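Local coordinates for beta-galactosidase (Trichoderma reesei, PDB 3OGS), which probably hydrolyses terminal non-reducing beta-D-galactose residues of beta-D-galactosides, as a member of glycosyl hydrolase family 35, at residues H48-P53 with Y76-L81; P115-N120 with N152-I157; E122-G127 with T785-N790; N320-F325 with T340-G345. All coordinates share one frame; numbering follows the deposited sequence.

Interaction 1 (H48-P53 with Y76-L81); sequences HPFRLP and YVDWAL. With IPT (1-methylethyl 1-thio-beta-D-galactopyranoside), chain E.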
# COMPACT_ATOMS: atom_id res chain seq x y z
N HIS A 48 3.09 3.75 -2.59
CA HIS A 48 4.45 3.55 -3.05
C HIS A 48 4.53 3.72 -4.59
O HIS A 48 4.05 2.79 -5.32
CB HIS A 48 5.08 2.15 -2.57
CG HIS A 48 5.16 1.99 -1.07
ND1 HIS A 48 5.30 0.77 -0.44
CD2 HIS A 48 5.19 2.92 -0.07
CE1 HIS A 48 5.35 0.93 0.88
NE2 HIS A 48 5.28 2.23 1.14
N PRO A 49 5.14 4.83 -5.11
CA PRO A 49 5.09 5.07 -6.59
C PRO A 49 5.62 3.94 -7.44
O PRO A 49 5.07 3.63 -8.53
CB PRO A 49 5.86 6.36 -6.83
CG PRO A 49 6.67 6.69 -5.59
CD PRO A 49 5.93 5.86 -4.38
N PHE A 50 6.67 3.27 -6.95
CA PHE A 50 7.26 2.14 -7.71
C PHE A 50 6.36 0.89 -7.86
O PHE A 50 6.67 -0.03 -8.65
CB PHE A 50 8.70 1.78 -7.13
CG PHE A 50 8.69 1.43 -5.62
CD1 PHE A 50 8.34 0.14 -5.19
CD2 PHE A 50 9.00 2.40 -4.64
CE1 PHE A 50 8.29 -0.20 -3.77
CE2 PHE A 50 8.97 2.05 -3.23
CZ PHE A 50 8.58 0.77 -2.83
N ARG A 51 5.30 0.77 -7.04
CA ARG A 51 4.34 -0.36 -7.14
C ARG A 51 3.11 -0.05 -8.06
O ARG A 51 2.22 -0.89 -8.19
CB ARG A 51 3.90 -0.78 -5.65
CG ARG A 51 5.02 -1.55 -4.82
CD ARG A 51 4.62 -1.81 -3.34
NE ARG A 51 5.26 -3.02 -2.80
CZ ARG A 51 5.91 -3.14 -1.63
NH1 ARG A 51 6.15 -2.07 -0.81
NH2 ARG A 51 6.34 -4.36 -1.28
N LEU A 52 3.15 1.06 -8.82
CA LEU A 52 2.11 1.41 -9.81
C LEU A 52 2.77 2.13 -11.02
O LEU A 52 2.86 3.39 -11.03
CB LEU A 52 0.97 2.23 -9.17
CG LEU A 52 -0.17 2.74 -10.16
CD1 LEU A 52 -0.84 1.58 -10.95
CD2 LEU A 52 -1.26 3.57 -9.42
N PRO A 53 3.32 1.35 -11.94
CA PRO A 53 4.13 2.01 -13.03
C PRO A 53 3.34 2.61 -14.21
O PRO A 53 3.65 2.38 -15.42
CB PRO A 53 5.08 0.88 -13.46
CG PRO A 53 4.20 -0.43 -13.37
CD PRO A 53 3.42 -0.15 -12.00
N TYR A 76 7.70 5.62 0.18
CA TYR A 76 9.11 5.13 0.05
C TYR A 76 9.69 5.40 -1.38
O TYR A 76 8.89 5.46 -2.37
CB TYR A 76 9.27 3.59 0.36
CG TYR A 76 9.17 3.21 1.87
CD1 TYR A 76 9.94 3.91 2.87
CD2 TYR A 76 8.40 2.13 2.28
CE1 TYR A 76 9.88 3.47 4.29
CE2 TYR A 76 8.34 1.68 3.63
CZ TYR A 76 9.08 2.38 4.63
OH TYR A 76 8.98 1.91 5.96
N VAL A 77 11.03 5.38 -1.47
CA VAL A 77 11.73 5.23 -2.75
C VAL A 77 12.62 3.96 -2.61
O VAL A 77 13.28 3.77 -1.54
CB VAL A 77 12.60 6.50 -3.07
CG1 VAL A 77 13.33 6.33 -4.44
CG2 VAL A 77 11.73 7.86 -3.08
N ASP A 78 12.63 3.11 -3.65
CA ASP A 78 13.41 1.83 -3.67
C ASP A 78 14.77 2.06 -4.42
O ASP A 78 14.79 2.15 -5.69
CB ASP A 78 12.52 0.71 -4.32
CG ASP A 78 13.08 -0.68 -4.16
OD1 ASP A 78 14.29 -0.86 -3.76
OD2 ASP A 78 12.32 -1.66 -4.54
N TRP A 79 15.88 2.20 -3.66
CA TRP A 79 17.28 2.30 -4.17
C TRP A 79 17.65 1.22 -5.22
O TRP A 79 18.21 1.57 -6.33
CB TRP A 79 18.30 2.35 -2.96
CG TRP A 79 19.79 2.39 -3.24
CD1 TRP A 79 20.47 2.79 -4.46
CD2 TRP A 79 20.84 2.16 -2.27
NE1 TRP A 79 21.84 2.73 -4.25
CE2 TRP A 79 22.08 2.29 -2.95
CE3 TRP A 79 20.84 1.70 -0.91
CZ2 TRP A 79 23.33 2.13 -2.28
CZ3 TRP A 79 22.13 1.52 -0.24
CH2 TRP A 79 23.33 1.71 -0.94
N ALA A 80 17.27 -0.03 -4.93
CA ALA A 80 17.58 -1.16 -5.83
C ALA A 80 17.07 -0.90 -7.28
O ALA A 80 17.69 -1.41 -8.21
CB ALA A 80 16.97 -2.52 -5.25
N LEU A 81 15.92 -0.18 -7.47
CA LEU A 81 15.43 0.13 -8.89
C LEU A 81 16.16 1.25 -9.60
O LEU A 81 16.07 1.34 -10.87
CB LEU A 81 13.87 0.42 -8.90
CG LEU A 81 12.99 -0.81 -8.47
CD1 LEU A 81 11.46 -0.38 -8.21
CD2 LEU A 81 13.01 -1.94 -9.56
C1 IPT E . 7.54 -1.74 9.71
C2 IPT E . 8.50 -1.28 8.58
O2 IPT E . 8.93 0.09 8.85
C3 IPT E . 7.78 -1.19 7.23
O3 IPT E . 8.71 -0.88 6.17
C4 IPT E . 7.01 -2.50 6.86
O4 IPT E . 8.05 -3.53 6.72
C5 IPT E . 6.02 -2.85 8.05
O5 IPT E . 6.85 -2.90 9.25
C6 IPT E . 5.24 -4.17 7.85
O6 IPT E . 4.40 -4.16 6.66
S1 IPT E . 8.56 -2.18 11.13
C1' IPT E . 7.14 -2.49 12.20
C2' IPT E . 6.82 -3.94 12.62
C3' IPT E . 7.24 -1.63 13.43
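His48 and Tyr76 lie side by side and point the same way. Their ring planes stand at 42°, so the pair is neither a stack nor a T-shape. His48 NE2 comes within 3.3 Å of Tyr76 CD2. Phe50 sits farther from the sugar and crosses Asp78 at about a right angle. Asp78 CB lies over the centre of the Phe50 ring, a CH-pi contact of 3.9 Å from CB to the ring centroid. On the opposite face, toward the rim, lies His48 CB. Phe50 CG stands between its own backbone N and carbonyl carbon (chi1 57°). This turns the ring edge to the backbone of Tyr76, with CE2 3.5 Å from Tyr76 O. Leu81 CD1 packs on Phe50 CB at 3.7 Å. The contact joins two loops that follow barrel strands 38-46 and 72-76. Arg51 NH1 donates to His48 ND1 (3.0 Å) near the plane of the imidazole, and His48 NE2 is hydrogen-bonded to Glu46 OE2. Two bonds thus fix the rotation of the imidazole, consistent with the NE2 proton facing Glu46. Tyr76 OH accepts from the thiogalactoside O3 at 2.8 Å and also bonds Asn179, so the phenol is fixed in place to bind galactose.

Interaction 2 (P115-N120 with N152-I157); sequences PGPYIN and NYVAHI. With IPT (1-methylethyl 1-thio-beta-D-galactopyranoside), chain E.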
# COMPACT_ATOMS: atom_id res chain seq x y z
N PRO A 115 13.06 8.19 1.73
CA PRO A 115 13.89 7.52 0.69
C PRO A 115 14.95 6.51 1.16
O PRO A 115 15.76 6.02 0.30
CB PRO A 115 14.54 8.69 -0.05
CG PRO A 115 14.86 9.72 1.10
CD PRO A 115 13.53 9.58 2.01
N GLY A 116 14.95 6.13 2.47
CA GLY A 116 15.97 5.23 3.00
C GLY A 116 17.29 5.88 3.45
O GLY A 116 17.25 6.84 4.18
N PRO A 117 18.49 5.36 3.00
CA PRO A 117 18.66 4.27 2.01
C PRO A 117 18.02 2.94 2.33
O PRO A 117 17.62 2.25 1.40
CB PRO A 117 20.22 4.07 1.94
CG PRO A 117 20.80 5.22 2.56
CD PRO A 117 19.79 5.95 3.41
N TYR A 118 17.98 2.50 3.58
CA TYR A 118 17.26 1.24 3.95
C TYR A 118 15.74 1.53 4.19
O TYR A 118 15.44 2.43 4.98
CB TYR A 118 17.86 0.65 5.27
CG TYR A 118 17.27 -0.73 5.55
CD1 TYR A 118 17.55 -1.80 4.67
CD2 TYR A 118 16.34 -0.93 6.61
CE1 TYR A 118 16.99 -3.09 4.83
CE2 TYR A 118 15.74 -2.20 6.78
CZ TYR A 118 16.08 -3.27 5.90
OH TYR A 118 15.48 -4.51 6.02
N ILE A 119 14.81 0.79 3.55
CA ILE A 119 13.31 1.05 3.67
C ILE A 119 12.49 -0.15 4.28
O ILE A 119 11.40 0.05 4.80
CB ILE A 119 12.61 1.54 2.31
CG1 ILE A 119 12.69 0.45 1.15
CG2 ILE A 119 13.17 2.94 1.92
CD1 ILE A 119 11.71 0.82 -0.05
N ASN A 120 13.09 -1.35 4.32
CA ASN A 120 12.42 -2.66 4.74
C ASN A 120 11.23 -2.90 3.71
O ASN A 120 11.52 -3.34 2.62
CB ASN A 120 12.01 -2.64 6.28
CG ASN A 120 11.90 -4.04 6.89
OD1 ASN A 120 12.93 -4.76 6.93
ND2 ASN A 120 10.71 -4.44 7.39
N ASN A 152 26.46 8.23 -3.45
CA ASN A 152 25.93 8.62 -4.80
C ASN A 152 24.34 8.63 -4.84
O ASN A 152 23.71 9.62 -5.30
CB ASN A 152 26.45 7.69 -5.87
CG ASN A 152 26.15 8.16 -7.30
OD1 ASN A 152 26.43 9.30 -7.63
ND2 ASN A 152 25.70 7.24 -8.17
N TYR A 153 23.72 7.54 -4.34
CA TYR A 153 22.24 7.44 -4.30
C TYR A 153 21.65 8.61 -3.50
O TYR A 153 20.68 9.28 -3.94
CB TYR A 153 21.81 6.03 -3.63
CG TYR A 153 20.29 5.99 -3.27
CD1 TYR A 153 19.30 6.00 -4.30
CD2 TYR A 153 19.85 5.93 -1.94
CE1 TYR A 153 17.92 6.00 -4.06
CE2 TYR A 153 18.46 5.99 -1.64
CZ TYR A 153 17.50 5.97 -2.72
OH TYR A 153 16.15 6.03 -2.43
N VAL A 154 22.16 8.84 -2.27
CA VAL A 154 21.50 9.88 -1.44
C VAL A 154 21.69 11.28 -2.06
O VAL A 154 20.71 12.09 -2.11
CB VAL A 154 21.98 9.82 0.05
CG1 VAL A 154 21.31 11.01 0.86
CG2 VAL A 154 21.69 8.38 0.69
N ALA A 155 22.89 11.56 -2.57
CA ALA A 155 23.13 12.88 -3.26
C ALA A 155 22.11 13.12 -4.39
O ALA A 155 21.55 14.26 -4.53
CB ALA A 155 24.60 12.96 -3.81
N HIS A 156 21.84 12.10 -5.22
CA HIS A 156 20.84 12.28 -6.36
C HIS A 156 19.38 12.32 -5.86
O HIS A 156 18.60 13.20 -6.25
CB HIS A 156 21.02 11.09 -7.36
CG HIS A 156 22.17 11.31 -8.32
ND1 HIS A 156 23.47 10.96 -8.02
CD2 HIS A 156 22.19 11.91 -9.54
CE1 HIS A 156 24.25 11.27 -9.07
NE2 HIS A 156 23.51 11.87 -10.00
N ILE A 157 18.95 11.37 -4.99
CA ILE A 157 17.54 11.33 -4.65
C ILE A 157 17.12 12.50 -3.70
O ILE A 157 15.99 13.05 -3.84
CB ILE A 157 17.02 9.90 -4.09
CG1 ILE A 157 15.46 9.76 -4.24
CG2 ILE A 157 17.48 9.70 -2.60
CD1 ILE A 157 14.97 9.60 -5.70
C1 IPT E . 7.54 -1.74 9.71
C2 IPT E . 8.50 -1.28 8.58
O2 IPT E . 8.93 0.09 8.85
C3 IPT E . 7.78 -1.19 7.23
O3 IPT E . 8.71 -0.88 6.17
C4 IPT E . 7.01 -2.50 6.86
O4 IPT E . 8.05 -3.53 6.72
C5 IPT E . 6.02 -2.85 8.05
O5 IPT E . 6.85 -2.90 9.25
C6 IPT E . 5.24 -4.17 7.85
O6 IPT E . 4.40 -4.16 6.66
S1 IPT E . 8.56 -2.18 11.13
C1' IPT E . 7.14 -2.49 12.20
C2' IPT E . 6.82 -3.94 12.62
C3' IPT E . 7.24 -1.63 13.43
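Tyr153 and Pro115 join helix 144-163 to the end of strand 110-116 in the TIM barrel. The helix follows the strand in sequence after a long loop, and here it packs back on the strand end. The tight part is buried. Tyr153 OH donates to Pro115 O at 2.8 Å, in the carbonyl plane and on a lone pair, with a C=O...donor angle of 139°. The carbonyl meets the phenol at the ring edge. Tyr153 CG lies anti to the backbone N (chi1 168°), which sends the ring from the helix to the strand. Ile157 CG2 rests on one face of that ring, toward the rim, and also lies 4.0 Å from Pro115 CB. Pro117 follows a cis peptide, and its CG meets Val154 CG2 at 3.8 Å. Trp79 stacks on the Tyr153 ring from outside the two segments. A phenylalanine in place of Tyr153 would probably keep much of the ring packing but leave Pro115 O without this donor. The other side of the helix faces solvent, with Ala155 and His156 exposed. There His156 ND1 and His156 N reach Asn152 O from opposite faces of its plane. At the far end of 115-120 the loop enters the galactose site. Tyr118 OH donates to Asn120 OD1 (2.7 Å) on a lone pair, which steadies the amide. The nitrogen of that amide, Asn120 ND2, donates to O4 of the thiogalactoside at 2.9 Å.

Interaction 3 (E122-G127 with T785-N790); sequences EVSGGG and TGLDEN. With IPT (1-methylethyl 1-thio-beta-D-galactopyranoside), chain E.
Two carboxylates and a peptide carbonyl are the flat groups that bring Glu122, Glu789, Gly125 and Leu787 together. Over the carbonyl plane of Leu787 sits Gly125 N, 60° out of it. This bond from Gly125 N to Leu787 O is 2.9 Å long and nearly straight at 175°, although it uses no lone-pair direction. The Glu789 carboxylate is met at OE2 by Glu122 N, nearly in line with the C-O bond, at 3.0 Å. The Glu122 carboxylate turns to the sugar. Its OE1 accepts from O6 of the thiogalactoside (2.7 Å), and its OE2 accepts from O4 (2.6 Å). The Glu122 chain bends at chi2 (75°), which folds the carboxylate back. Glu122 OE2 then lies 3.8 Å from Glu789 OE2. One water donates to both Glu122 OE2 and Glu789 OE1, and it probably eases the meeting of the two acids. Farther along, Leu787 N donates to Ser124 OG at 3.0 Å. Asp788 O is buried without a hydrogen-bond partner, and Gly125 CA touches it through a C-H...O contact. The contact joins a TIM-barrel loop to a loop of an all-beta domain distant in sequence. Tyr118 and Asn120 also pack on Glu789. Cutting Glu789 back to an alanine is likely to leave Glu122 N without this acceptor and the water without one of its anchors. The all-beta domain thus supplies a second shell: Glu789 holds the backbone of a residue whose carboxylate grips two sugar hydroxyls.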
# COMPACT_ATOMS: atom_id res chain seq x y z
N GLU A 122 8.86 -4.89 2.85
CA GLU A 122 8.63 -6.16 2.14
C GLU A 122 9.11 -6.14 0.67
O GLU A 122 8.54 -6.83 -0.18
CB GLU A 122 7.12 -6.62 2.26
CG GLU A 122 6.71 -7.11 3.77
CD GLU A 122 6.55 -5.92 4.76
OE1 GLU A 122 5.67 -5.08 4.47
OE2 GLU A 122 7.29 -5.84 5.81
N VAL A 123 10.14 -5.38 0.38
CA VAL A 123 10.73 -5.36 -1.01
C VAL A 123 12.07 -6.12 -0.95
O VAL A 123 12.67 -6.26 0.15
CB VAL A 123 10.98 -3.88 -1.57
CG1 VAL A 123 9.62 -3.01 -1.58
CG2 VAL A 123 12.15 -3.08 -0.81
N SER A 124 12.55 -6.60 -2.12
CA SER A 124 13.87 -7.30 -2.19
C SER A 124 15.02 -6.47 -1.53
O SER A 124 15.21 -5.30 -1.87
CB SER A 124 14.24 -7.59 -3.69
OG SER A 124 15.44 -8.39 -3.74
N GLY A 125 15.83 -7.10 -0.66
CA GLY A 125 16.95 -6.50 0.09
C GLY A 125 16.57 -5.44 1.13
O GLY A 125 17.46 -4.75 1.65
N GLY A 126 15.25 -5.23 1.37
CA GLY A 126 14.75 -4.08 2.11
C GLY A 126 15.09 -2.78 1.44
O GLY A 126 15.22 -1.75 2.13
N GLY A 127 15.37 -2.83 0.14
CA GLY A 127 15.77 -1.63 -0.64
C GLY A 127 17.24 -1.65 -1.11
O GLY A 127 17.61 -0.95 -2.07
N THR A 785 13.25 -16.02 -4.92
CA THR A 785 12.00 -15.28 -4.73
C THR A 785 12.37 -13.87 -4.16
O THR A 785 11.49 -13.12 -3.59
CB THR A 785 11.10 -16.08 -3.66
OG1 THR A 785 11.94 -16.46 -2.53
CG2 THR A 785 10.52 -17.42 -4.31
N GLY A 786 13.67 -13.53 -4.27
CA GLY A 786 14.20 -12.17 -3.90
C GLY A 786 15.32 -12.24 -2.82
O GLY A 786 15.67 -13.33 -2.33
N LEU A 787 15.89 -11.09 -2.48
CA LEU A 787 16.98 -10.97 -1.39
C LEU A 787 16.27 -10.63 -0.08
O LEU A 787 15.27 -9.91 -0.05
CB LEU A 787 18.02 -9.85 -1.66
CG LEU A 787 18.62 -10.05 -3.08
CD1 LEU A 787 19.69 -9.03 -3.51
CD2 LEU A 787 19.21 -11.58 -3.29
N ASP A 788 16.76 -11.18 1.01
CA ASP A 788 16.06 -11.04 2.31
C ASP A 788 16.26 -9.59 2.80
O ASP A 788 17.19 -8.87 2.35
CB ASP A 788 16.75 -11.97 3.35
CG ASP A 788 16.41 -13.49 3.14
OD1 ASP A 788 15.34 -13.79 2.60
OD2 ASP A 788 17.19 -14.37 3.58
N GLU A 789 15.42 -9.19 3.75
CA GLU A 789 15.55 -7.92 4.46
C GLU A 789 16.71 -7.96 5.51
O GLU A 789 17.38 -9.01 5.71
CB GLU A 789 14.19 -7.60 5.20
CG GLU A 789 13.00 -7.22 4.22
CD GLU A 789 11.69 -7.10 4.95
OE1 GLU A 789 11.38 -7.88 5.93
OE2 GLU A 789 10.90 -6.20 4.56
N ASN A 790 16.94 -6.81 6.19
CA ASN A 790 18.08 -6.67 7.13
C ASN A 790 17.55 -5.84 8.30
O ASN A 790 18.11 -4.76 8.62
CB ASN A 790 19.28 -5.92 6.42
CG ASN A 790 20.66 -6.24 7.08
OD1 ASN A 790 21.37 -7.12 6.57
ND2 ASN A 790 21.05 -5.54 8.16
C1 IPT E . 7.54 -1.74 9.71
C2 IPT E . 8.50 -1.28 8.58
O2 IPT E . 8.93 0.09 8.85
C3 IPT E . 7.78 -1.19 7.23
O3 IPT E . 8.71 -0.88 6.17
C4 IPT E . 7.01 -2.50 6.86
O4 IPT E . 8.05 -3.53 6.72
C5 IPT E . 6.02 -2.85 8.05
O5 IPT E . 6.85 -2.90 9.25
C6 IPT E . 5.24 -4.17 7.85
O6 IPT E . 4.40 -4.16 6.66
S1 IPT E . 8.56 -2.18 11.13
C1' IPT E . 7.14 -2.49 12.20
C2' IPT E . 6.82 -3.94 12.62
C3' IPT E . 7.24 -1.63 13.43
O HOH W 1 8.94 -7.66 6.80

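Interaction 4 (N320-F325 with T340-G345); sequences NIYMTF and TSYDYG. With IPT (1-methylethyl 1-thio-beta-D-galactopyranoside), chain E.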
# COMPACT_ATOMS: atom_id res chain seq x y z
N ASN A 320 -0.34 8.40 10.18
CA ASN A 320 -0.25 7.85 8.83
C ASN A 320 -0.65 6.37 8.83
O ASN A 320 -0.15 5.58 9.73
CB ASN A 320 1.19 7.96 8.33
CG ASN A 320 1.37 7.35 6.95
OD1 ASN A 320 0.70 7.75 5.93
ND2 ASN A 320 2.34 6.40 6.86
N ILE A 321 -1.52 6.00 7.88
CA ILE A 321 -2.12 4.64 7.76
C ILE A 321 -1.29 3.79 6.74
O ILE A 321 -1.25 4.10 5.51
CB ILE A 321 -3.68 4.71 7.40
CG1 ILE A 321 -4.51 5.53 8.41
CG2 ILE A 321 -4.26 3.19 7.16
CD1 ILE A 321 -4.33 4.96 9.91
N TYR A 322 -0.55 2.75 7.26
CA TYR A 322 0.34 1.88 6.42
C TYR A 322 -0.35 0.50 6.18
O TYR A 322 -0.59 -0.19 7.22
CB TYR A 322 1.73 1.67 7.10
CG TYR A 322 2.75 0.91 6.25
CD1 TYR A 322 2.56 -0.44 5.91
CD2 TYR A 322 3.90 1.58 5.71
CE1 TYR A 322 3.47 -1.15 5.03
CE2 TYR A 322 4.83 0.87 4.85
CZ TYR A 322 4.58 -0.51 4.48
OH TYR A 322 5.48 -1.18 3.61
N MET A 323 -0.78 0.08 4.98
CA MET A 323 -0.85 0.81 3.62
C MET A 323 -2.29 1.45 3.49
O MET A 323 -3.23 0.98 4.17
CB MET A 323 -0.77 -0.26 2.54
CG MET A 323 0.73 -0.91 2.49
SD MET A 323 2.07 0.36 2.26
CE MET A 323 1.96 1.01 0.50
N THR A 324 -2.46 2.49 2.66
CA THR A 324 -3.81 2.97 2.23
C THR A 324 -4.09 2.44 0.80
O THR A 324 -5.24 2.04 0.51
CB THR A 324 -3.89 4.50 2.35
OG1 THR A 324 -3.71 4.84 3.79
CG2 THR A 324 -5.22 5.10 1.85
N PHE A 325 -3.09 2.50 -0.12
CA PHE A 325 -3.19 1.78 -1.37
C PHE A 325 -1.85 1.02 -1.51
O PHE A 325 -0.79 1.63 -1.50
CB PHE A 325 -3.34 2.77 -2.58
CG PHE A 325 -3.10 2.10 -3.93
CD1 PHE A 325 -4.03 1.17 -4.46
CD2 PHE A 325 -1.90 2.38 -4.65
CE1 PHE A 325 -3.75 0.50 -5.75
CE2 PHE A 325 -1.61 1.78 -5.91
CZ PHE A 325 -2.53 0.83 -6.49
N THR A 340 3.30 -12.08 -5.27
CA THR A 340 3.21 -10.97 -6.24
C THR A 340 2.30 -9.80 -5.75
O THR A 340 2.67 -8.62 -5.86
CB THR A 340 2.71 -11.41 -7.68
OG1 THR A 340 3.51 -12.49 -8.13
CG2 THR A 340 2.86 -10.20 -8.70
N SER A 341 1.13 -10.13 -5.19
CA SER A 341 0.16 -9.08 -4.77
C SER A 341 0.69 -8.31 -3.53
O SER A 341 1.31 -8.91 -2.59
CB SER A 341 -1.19 -9.75 -4.35
OG SER A 341 -2.16 -8.73 -3.92
N TYR A 342 0.49 -7.01 -3.53
CA TYR A 342 0.66 -6.23 -2.27
C TYR A 342 -0.70 -5.50 -1.94
O TYR A 342 -0.68 -4.43 -1.41
CB TYR A 342 1.85 -5.20 -2.33
CG TYR A 342 2.47 -4.75 -0.97
CD1 TYR A 342 2.94 -5.71 -0.02
CD2 TYR A 342 2.57 -3.36 -0.64
CE1 TYR A 342 3.60 -5.30 1.22
CE2 TYR A 342 3.19 -2.93 0.55
CZ TYR A 342 3.70 -3.93 1.51
OH TYR A 342 4.32 -3.52 2.68
N ASP A 343 -1.85 -6.16 -2.14
CA ASP A 343 -3.20 -5.59 -1.78
C ASP A 343 -3.25 -5.16 -0.27
O ASP A 343 -3.74 -4.09 0.03
CB ASP A 343 -4.31 -6.61 -2.05
CG ASP A 343 -5.69 -6.05 -1.69
OD1 ASP A 343 -6.41 -5.39 -2.53
OD2 ASP A 343 -6.11 -6.31 -0.52
N TYR A 344 -2.52 -5.90 0.60
CA TYR A 344 -2.38 -5.60 2.03
C TYR A 344 -3.71 -5.67 2.84
O TYR A 344 -3.70 -5.40 4.08
CB TYR A 344 -1.68 -4.19 2.24
CG TYR A 344 -0.78 -4.10 3.46
CD1 TYR A 344 0.58 -4.62 3.46
CD2 TYR A 344 -1.21 -3.39 4.64
CE1 TYR A 344 1.42 -4.52 4.61
CE2 TYR A 344 -0.35 -3.29 5.82
CZ TYR A 344 0.93 -3.86 5.80
OH TYR A 344 1.72 -3.73 6.97
N GLY A 345 -4.85 -6.01 2.17
CA GLY A 345 -6.21 -5.89 2.84
C GLY A 345 -6.55 -4.43 3.10
O GLY A 345 -7.35 -4.15 4.00
C1 IPT E . 7.54 -1.74 9.71
C2 IPT E . 8.50 -1.28 8.58
O2 IPT E . 8.93 0.09 8.85
C3 IPT E . 7.78 -1.19 7.23
O3 IPT E . 8.71 -0.88 6.17
C4 IPT E . 7.01 -2.50 6.86
O4 IPT E . 8.05 -3.53 6.72
C5 IPT E . 6.02 -2.85 8.05
O5 IPT E . 6.85 -2.90 9.25
C6 IPT E . 5.24 -4.17 7.85
O6 IPT E . 4.40 -4.16 6.66
S1 IPT E . 8.56 -2.18 11.13
C1' IPT E . 7.14 -2.49 12.20
C2' IPT E . 6.82 -3.94 12.62
C3' IPT E . 7.24 -1.63 13.43
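This is a buried aromatic contact, with Tyr322 and Met323 packed against Tyr342 and Tyr344 beside the galactose pocket. It sits at the end of strand 318-322 of the TIM barrel, which pairs with strand 38-46. A cis peptide joins Tyr322 to Met323. The Tyr322 ring turns its edge to the Tyr344 face in an offset edge-to-face pair, with planes at 71° and centroids 5.5 Å apart. Met323 CG lies over one face of Tyr344, 3.8 Å from the ring centroid, as a CH-pi contact. This CG is anti to the carbonyl carbon (chi1 -71°), which sets it over the ring. The bend at chi2 (-54°) then brings Met323 SD to 3.9 Å from Tyr342 CE2, a Met-aromatic contact. Tyr322 and Tyr342 cross at about a right angle and meet through their hydroxyls. Tyr322 OH donates to Tyr342 OH at 2.8 Å, and each oxygen lies at the edge of the other ring. Tyr342 OH bonds in turn to Glu122 OE1, and Arg51 makes a cation-pi contact with Tyr342. An ST turn at Ser341 and an Asx turn at Asp343 shape the loop behind these rings. Tyr344 OH donates to O6 of the thiogalactoside at 2.7 Å. The chemistry is thus divided: apolar ring contacts set the phenols, and their hydroxyls serve the sugar directly or, through Glu122, at second hand.

From the N terminus, interaction 1 closes first, drawing the loop after strand 38-46 onto the start of 76-81. Interaction 2 opens later in the barrel and folds helix 144-163 back on strand 110-116. Interaction 3 starts at 122-127, before interaction 2 has closed, so the two cross. Its loop runs more than 650 residues to 785-790 and ties the barrel to an all-beta domain. Interaction 4 is a short local closure within that long loop, at strand 318-322. Interaction 1 touches each of the others, whereas interactions 2 and 4 stay about 6 Å apart at their nearest atoms. All four reach the same bound thiogalactoside.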